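Local atomic coordinates of fimbrial structural subunit (Actinomyces naeslundii, PDB entry 3QDH), a protein that forms the shaft of type 2 fimbriae and probably mediates adhesion to streptococci and host cells during oral biofilm development. Residues 60-63 / 68-71; 74-79 / 83-88. All coordinates share one frame; numbering follows the deposited sequence.

Contact 1: residues 60-63 / 68-71; sequences TEVS and TLDP. With ZN (zinc ion), chain B.
The peptide group joining Val-62 to Ser-63 carries Leu-69 over one of its faces. Methyl CD1 lies above the plane, displaced toward the rim, where it meets Val-62 O at 3.6 Å and Ser-63 CA at 3.8 Å. The other flat group, the carboxylate of Asp-70, turns away from strand 57-64 to the zinc ion. OD2 binds the metal at 2.0 Å, while OD1 stays at 2.9 Å from the zinc, so Asp-70 binds the zinc in monodentate fashion. Thr-72 OG1 hydrogen-bonds OD1 and Arg-94 NH2 hydrogen-bonds OD2, restraining the rotation of the carboxylate and probably offsetting part of its charge; Asp-73 and Glu-90 supply the other protein ligands.

Strand 57-64 belongs to the sheet that also contains strand 102-111, whereas strand 74-79 lies in the second sheet, so residues 68-71 are part of a sheet-to-sheet connection, consistent with the beta-sandwich, immunoglobulin-like (CnaA/DEv-IgG) module of the fimbrial shaft. Thr-60 and Ser-63 pair through their backbones with Val-106 and Ser-104: three steps along one strand match two along its neighbour, as in a beta bulge, and Glu-61 has the positive phi of a left-handed conformation. Across the irregularity, Ser-63 OG donates to Glu-61 O at 2.9 Å, approaching from above the carbonyl plane, 62° out of it.

Side chain to side chain, Val-62 and Leu-69 meet at about a right angle, CG1 to CD1 at 4.0 Å. Val-62 CG1 is anti to the backbone N (chi1 -178°), which puts it beside the carbonyl carbon and next to the peptide that Leu-69 covers. Both residues also pack on Tyr-74 of strand 74-79.

Contact 2: residues 74-79 / 83-88; sequences YKVDTK and VTVTFT
Lys-75 and Thr-86 pair through two backbone hydrogen bonds, Lys-75 N to Thr-86 O at 2.8 Å and Thr-86 N to Lys-75 O at 2.9 Å. Asp-77 and Thr-84 repeat the pattern, Thr-84 N reaching Asp-77 O at 2.9 Å. These hydrogen-bonded pairs alternate with the non-hydrogen-bonded pairs Tyr-74/Phe-87, Val-76/Val-85 and Thr-78/Val-83 of an antiparallel beta hairpin. On the face of Lys-75, Asp-77, Thr-84 and Thr-86, a water links Lys-75 O (2.9 Å) with the hydroxyls of Thr-84 and Thr-86; Thr-86 OG1 is also bonded to Gln-45. On the other face Tyr-74 CB rests over the Phe-87 ring, 4.3 Å from its centroid, in a CH-pi contact. The chi1 of 55° at Tyr-74 leads its phenol away from strand 82-87, toward Val-62 and Leu-69. Farther along, Val-76 CG1 meets Val-83 CG1 at 4.2 Å. Thr-88, the N-cap of helix 89-96, covers the end of the pairing with CG2 against Tyr-74 N, its OG1 bonded to Thr-72 O. The hairpin is therefore two-sided, with a polar, hydrated face backing a largely apolar one that packs against strands 57-64 and 102-111.

How the contacts relate
Contact 1 precedes contact 2 along the chain, and their centres lie about 12 Å apart. They meet face to face across the two sheets: Val-62 CG1 packs against Val-85 CG1 and Phe-87 CZ, each at 3.7 Å, and its CG2 lies 3.6 Å from Tyr-74 CE1. Leu-69 extends the apolar layer, its CD1 4.0 Å from Tyr-74 CE2. Strands 57-64 and 74-79 are consecutive, joined by the loop that supplies Asp-70 and Asp-73, while residues 83-88 lead into helix 89-96 with Glu-90. The zinc site of this fimbrial module thus forms between the loop that joins the two sheets and the start of the helix that follows the hairpin.

Contact 1: residues 60-63 / 68-71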
ATOM      1  N   THR A  60       9.825  -5.633  -4.671  1.00 19.01           N
ATOM      2  CA  THR A  60      10.900  -4.844  -5.286  1.00 19.78           C
ATOM      3  C   THR A  60      11.908  -4.402  -4.224  1.00 19.10           C
ATOM      4  O   THR A  60      11.719  -4.668  -3.033  1.00 18.74           O
ATOM      5  CB  THR A  60      10.360  -3.563  -5.970  1.00 20.04           C
ATOM      6  OG1 THR A  60       9.762  -2.708  -4.981  1.00 22.67           O
ATOM      7  CG2 THR A  60       9.335  -3.897  -7.045  1.00 20.89           C
ATOM      8  N   GLU A  61      12.965  -3.712  -4.658  1.00 18.53           N
ATOM      9  CA  GLU A  61      13.970  -3.124  -3.754  1.00 18.92           C
ATOM     10  C   GLU A  61      14.572  -4.130  -2.762  1.00 17.95           C
ATOM     11  O   GLU A  61      14.716  -3.837  -1.572  1.00 18.58           O
ATOM     12  CB  GLU A  61      13.403  -1.919  -2.982  1.00 19.67           C
ATOM     13  CG  GLU A  61      12.825  -0.799  -3.831  1.00 23.70           C
ATOM     14  CD  GLU A  61      12.566   0.477  -3.026  1.00 27.78           C
ATOM     15  OE1 GLU A  61      13.170   0.656  -1.947  1.00 30.90           O
ATOM     16  OE2 GLU A  61      11.758   1.310  -3.474  1.00 31.54           O
ATOM     17  N   VAL A  62      14.920  -5.313  -3.251  1.00 16.72           N
ATOM     18  CA  VAL A  62      15.543  -6.327  -2.404  1.00 15.91           C
ATOM     19  C   VAL A  62      16.912  -5.797  -2.022  1.00 15.77           C
ATOM     20  O   VAL A  62      17.648  -5.319  -2.889  1.00 14.59           O
ATOM     21  CB  VAL A  62      15.678  -7.671  -3.133  1.00 15.79           C
ATOM     22  CG1 VAL A  62      16.287  -8.731  -2.200  1.00 15.73           C
ATOM     23  CG2 VAL A  62      14.311  -8.138  -3.639  1.00 16.70           C
ATOM     24  N   SER A  63      17.233  -5.851  -0.730  1.00 15.31           N
ATOM     25  CA  SER A  63      18.451  -5.224  -0.229  1.00 15.99           C
ATOM     26  C   SER A  63      19.119  -5.991   0.899  1.00 15.02           C
ATOM     27  O   SER A  63      18.468  -6.686   1.673  1.00 14.95           O
ATOM     28  CB  SER A  63      18.154  -3.796   0.252  1.00 16.25           C
ATOM     29  OG  SER A  63      17.431  -3.083  -0.741  1.00 21.20           O
ATOM     30  N   THR A  68      25.758  -3.749  -1.915  1.00 18.81           N
ATOM     31  CA  THR A  68      24.978  -3.652  -3.135  1.00 18.46           C
ATOM     32  C   THR A  68      24.879  -5.053  -3.750  1.00 18.06           C
ATOM     33  O   THR A  68      25.889  -5.639  -4.153  1.00 16.96           O
ATOM     34  CB  THR A  68      25.553  -2.622  -4.147  1.00 19.55           C
ATOM     35  OG1 THR A  68      25.628  -1.341  -3.516  1.00 20.11           O
ATOM     36  CG2 THR A  68      24.643  -2.506  -5.358  1.00 19.38           C
ATOM     37  N   LEU A  69      23.654  -5.590  -3.764  1.00 16.90           N
ATOM     38  CA  LEU A  69      23.372  -6.901  -4.354  1.00 16.33           C
ATOM     39  C   LEU A  69      23.426  -6.843  -5.874  1.00 16.32           C
ATOM     40  O   LEU A  69      23.264  -5.776  -6.467  1.00 16.40           O
ATOM     41  CB  LEU A  69      21.978  -7.377  -3.930  1.00 16.03           C
ATOM     42  CG  LEU A  69      21.686  -7.589  -2.446  1.00 15.13           C
ATOM     43  CD1 LEU A  69      20.189  -7.855  -2.266  1.00 14.38           C
ATOM     44  CD2 LEU A  69      22.518  -8.739  -1.856  1.00 13.29           C
ATOM     45  N   ASP A  70      23.642  -7.993  -6.505  1.00 15.99           N
ATOM     46  CA  ASP A  70      23.521  -8.107  -7.942  1.00 16.14           C
ATOM     47  C   ASP A  70      22.242  -8.917  -8.235  1.00 16.87           C
ATOM     48  O   ASP A  70      21.727  -9.606  -7.337  1.00 16.15           O
ATOM     49  CB  ASP A  70      24.777  -8.780  -8.536  1.00 16.40           C
ATOM     50  CG  ASP A  70      24.950 -10.214  -8.071  1.00 15.41           C
ATOM     51  OD1 ASP A  70      24.089 -11.058  -8.391  1.00 16.30           O
ATOM     52  OD2 ASP A  70      25.951 -10.498  -7.389  1.00 16.19           O
ATOM     53  N   PRO A  71      21.734  -8.842  -9.479  1.00 17.27           N
ATOM     54  CA  PRO A  71      20.457  -9.471  -9.841  1.00 17.55           C
ATOM     55  C   PRO A  71      20.419 -10.996  -9.674  1.00 17.72           C
ATOM     56  O   PRO A  71      19.319 -11.575  -9.605  1.00 18.40           O
ATOM     57  CB  PRO A  71      20.286  -9.091 -11.319  1.00 17.86           C
ATOM     58  CG  PRO A  71      21.103  -7.870 -11.492  1.00 17.95           C
ATOM     59  CD  PRO A  71      22.288  -8.071 -10.609  1.00 17.52           C
TER
HETATM   60 ZN    ZN B   1      25.883 -12.285  -6.439  1.00 15.36          ZN

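Contact 2: residues 74-79 / 83-88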
ATOM      1  N   TYR A  74      19.189 -13.254  -5.725  1.00 13.55           N
ATOM      2  CA  TYR A  74      17.871 -13.657  -5.238  1.00 13.69           C
ATOM      3  C   TYR A  74      16.929 -13.860  -6.411  1.00 14.36           C
ATOM      4  O   TYR A  74      17.214 -13.444  -7.539  1.00 13.51           O
ATOM      5  CB  TYR A  74      17.303 -12.571  -4.301  1.00 13.42           C
ATOM      6  CG  TYR A  74      17.275 -11.228  -4.975  1.00 13.78           C
ATOM      7  CD1 TYR A  74      16.161 -10.824  -5.712  1.00 14.12           C
ATOM      8  CD2 TYR A  74      18.385 -10.377  -4.924  1.00 15.52           C
ATOM      9  CE1 TYR A  74      16.148  -9.593  -6.368  1.00 16.86           C
ATOM     10  CE2 TYR A  74      18.383  -9.150  -5.576  1.00 16.55           C
ATOM     11  CZ  TYR A  74      17.263  -8.767  -6.291  1.00 17.42           C
ATOM     12  OH  TYR A  74      17.251  -7.558  -6.939  1.00 19.06           O
ATOM     13  N   LYS A  75      15.787 -14.479  -6.131  1.00 15.00           N
ATOM     14  CA  LYS A  75      14.719 -14.608  -7.107  1.00 16.11           C
ATOM     15  C   LYS A  75      13.412 -14.176  -6.450  1.00 16.41           C
ATOM     16  O   LYS A  75      13.092 -14.627  -5.356  1.00 16.08           O
ATOM     17  CB  LYS A  75      14.594 -16.054  -7.586  1.00 16.27           C
ATOM     18  CG  LYS A  75      15.612 -16.466  -8.643  1.00 20.30           C
ATOM     19  CD  LYS A  75      15.478 -17.950  -8.971  1.00 23.25           C
ATOM     20  CE  LYS A  75      16.429 -18.369 -10.079  1.00 26.29           C
ATOM     21  NZ  LYS A  75      16.610 -19.860 -10.089  1.00 29.27           N
ATOM     22  N   VAL A  76      12.677 -13.304  -7.126  1.00 16.80           N
ATOM     23  CA  VAL A  76      11.337 -12.900  -6.692  1.00 17.52           C
ATOM     24  C   VAL A  76      10.297 -13.675  -7.513  1.00 17.88           C
ATOM     25  O   VAL A  76      10.407 -13.763  -8.737  1.00 17.46           O
ATOM     26  CB  VAL A  76      11.129 -11.391  -6.848  1.00 17.35           C
ATOM     27  CG1 VAL A  76       9.735 -10.972  -6.322  1.00 17.80           C
ATOM     28  CG2 VAL A  76      12.240 -10.610  -6.129  1.00 17.86           C
ATOM     29  N   ASP A  77       9.314 -14.256  -6.831  1.00 18.58           N
ATOM     30  CA  ASP A  77       8.286 -15.065  -7.476  1.00 19.64           C
ATOM     31  C   ASP A  77       6.947 -14.784  -6.814  1.00 19.92           C
ATOM     32  O   ASP A  77       6.891 -14.456  -5.628  1.00 18.67           O
ATOM     33  CB  ASP A  77       8.621 -16.559  -7.350  1.00 19.87           C
ATOM     34  CG  ASP A  77       7.797 -17.437  -8.289  1.00 23.58           C
ATOM     35  OD1 ASP A  77       7.471 -16.993  -9.409  1.00 26.57           O
ATOM     36  OD2 ASP A  77       7.479 -18.582  -7.907  1.00 28.38           O
ATOM     37  N   THR A  78       5.870 -14.896  -7.589  1.00 20.47           N
ATOM     38  CA  THR A  78       4.521 -14.853  -7.037  1.00 21.02           C
ATOM     39  C   THR A  78       3.793 -16.154  -7.376  1.00 21.81           C
ATOM     40  O   THR A  78       3.760 -16.560  -8.538  1.00 21.74           O
ATOM     41  CB  THR A  78       3.721 -13.638  -7.575  1.00 21.17           C
ATOM     42  OG1 THR A  78       4.375 -12.416  -7.207  1.00 20.12           O
ATOM     43  CG2 THR A  78       2.287 -13.638  -7.014  1.00 21.46           C
ATOM     44  N   LYS A  79       3.246 -16.814  -6.353  1.00 22.33           N
ATOM     45  CA  LYS A  79       2.322 -17.937  -6.536  1.00 23.32           C
ATOM     46  C   LYS A  79       0.998 -17.572  -5.855  1.00 23.06           C
ATOM     47  O   LYS A  79       0.924 -17.504  -4.628  1.00 22.75           O
ATOM     48  CB  LYS A  79       2.898 -19.224  -5.944  1.00 23.69           C
ATOM     49  CG  LYS A  79       4.117 -19.762  -6.695  1.00 26.00           C
ATOM     50  CD  LYS A  79       4.674 -21.019  -6.041  1.00 30.38           C
ATOM     51  CE  LYS A  79       5.896 -21.532  -6.793  1.00 32.18           C
ATOM     52  NZ  LYS A  79       6.081 -22.991  -6.557  1.00 34.81           N
ATOM     53  N   VAL A  83       3.987 -13.897  -2.305  1.00 16.97           N
ATOM     54  CA  VAL A  83       5.237 -13.425  -2.904  1.00 16.40           C
ATOM     55  C   VAL A  83       6.419 -13.959  -2.094  1.00 15.93           C
ATOM     56  O   VAL A  83       6.377 -13.965  -0.870  1.00 15.52           O
ATOM     57  CB  VAL A  83       5.273 -11.882  -2.971  1.00 16.40           C
ATOM     58  CG1 VAL A  83       6.526 -11.394  -3.693  1.00 16.32           C
ATOM     59  CG2 VAL A  83       4.015 -11.363  -3.667  1.00 16.63           C
ATOM     60  N   THR A  84       7.458 -14.432  -2.784  1.00 15.46           N
ATOM     61  CA  THR A  84       8.669 -14.886  -2.118  1.00 14.96           C
ATOM     62  C   THR A  84       9.904 -14.201  -2.707  1.00 14.49           C
ATOM     63  O   THR A  84       9.964 -13.932  -3.918  1.00 14.35           O
ATOM     64  CB  THR A  84       8.861 -16.430  -2.178  1.00 15.29           C
ATOM     65  OG1 THR A  84       8.865 -16.875  -3.537  1.00 16.03           O
ATOM     66  CG2 THR A  84       7.775 -17.180  -1.390  1.00 15.69           C
ATOM     67  N   VAL A  85      10.853 -13.894  -1.825  1.00 13.78           N
ATOM     68  CA  VAL A  85      12.174 -13.398  -2.206  1.00 13.20           C
ATOM     69  C   VAL A  85      13.125 -14.448  -1.658  1.00 13.09           C
ATOM     70  O   VAL A  85      13.304 -14.578  -0.443  1.00 12.75           O
ATOM     71  CB  VAL A  85      12.490 -12.026  -1.570  1.00 13.38           C
ATOM     72  CG1 VAL A  85      13.938 -11.576  -1.949  1.00 12.64           C
ATOM     73  CG2 VAL A  85      11.446 -10.999  -1.980  1.00 12.68           C
ATOM     74  N   THR A  86      13.707 -15.222  -2.561  1.00 12.53           N
ATOM     75  CA  THR A  86      14.464 -16.390  -2.170  1.00 12.19           C
ATOM     76  C   THR A  86      15.900 -16.147  -2.579  1.00 12.01           C
ATOM     77  O   THR A  86      16.185 -15.896  -3.753  1.00 12.49           O
ATOM     78  CB  THR A  86      13.901 -17.665  -2.861  1.00 12.78           C
ATOM     79  OG1 THR A  86      12.506 -17.794  -2.556  1.00 14.76           O
ATOM     80  CG2 THR A  86      14.628 -18.902  -2.381  1.00 12.25           C
ATOM     81  N   PHE A  87      16.797 -16.184  -1.607  1.00 11.85           N
ATOM     82  CA  PHE A  87      18.191 -15.861  -1.887  1.00 12.12           C
ATOM     83  C   PHE A  87      18.907 -17.053  -2.514  1.00 11.90           C
ATOM     84  O   PHE A  87      18.677 -18.186  -2.123  1.00 11.68           O
ATOM     85  CB  PHE A  87      18.872 -15.327  -0.635  1.00 12.16           C
ATOM     86  CG  PHE A  87      18.475 -13.904  -0.323  1.00 12.72           C
ATOM     87  CD1 PHE A  87      19.214 -12.839  -0.840  1.00 14.54           C
ATOM     88  CD2 PHE A  87      17.339 -13.637   0.441  1.00 13.96           C
ATOM     89  CE1 PHE A  87      18.834 -11.515  -0.593  1.00 14.78           C
ATOM     90  CE2 PHE A  87      16.945 -12.315   0.697  1.00 14.16           C
ATOM     91  CZ  PHE A  87      17.705 -11.248   0.176  1.00 14.15           C
ATOM     92  N   THR A  88      19.759 -16.784  -3.499  1.00 11.75           N
ATOM     93  CA  THR A  88      20.457 -17.839  -4.221  1.00 12.16           C
ATOM     94  C   THR A  88      21.711 -18.217  -3.432  1.00 12.40           C
ATOM     95  O   THR A  88      22.007 -17.611  -2.404  1.00 12.37           O
ATOM     96  CB  THR A  88      20.895 -17.341  -5.614  1.00 12.01           C
ATOM     97  OG1 THR A  88      21.740 -16.204  -5.430  1.00 12.13           O
ATOM     98  CG2 THR A  88      19.675 -16.963  -6.485  1.00 13.34           C
TER
HETATM   99  O   HOH W   1      11.210 -16.695  -4.758  1.00 16.56           O
HETATM  100  O   HOH W   2       6.022 -17.166  -4.262  1.00 30.62           O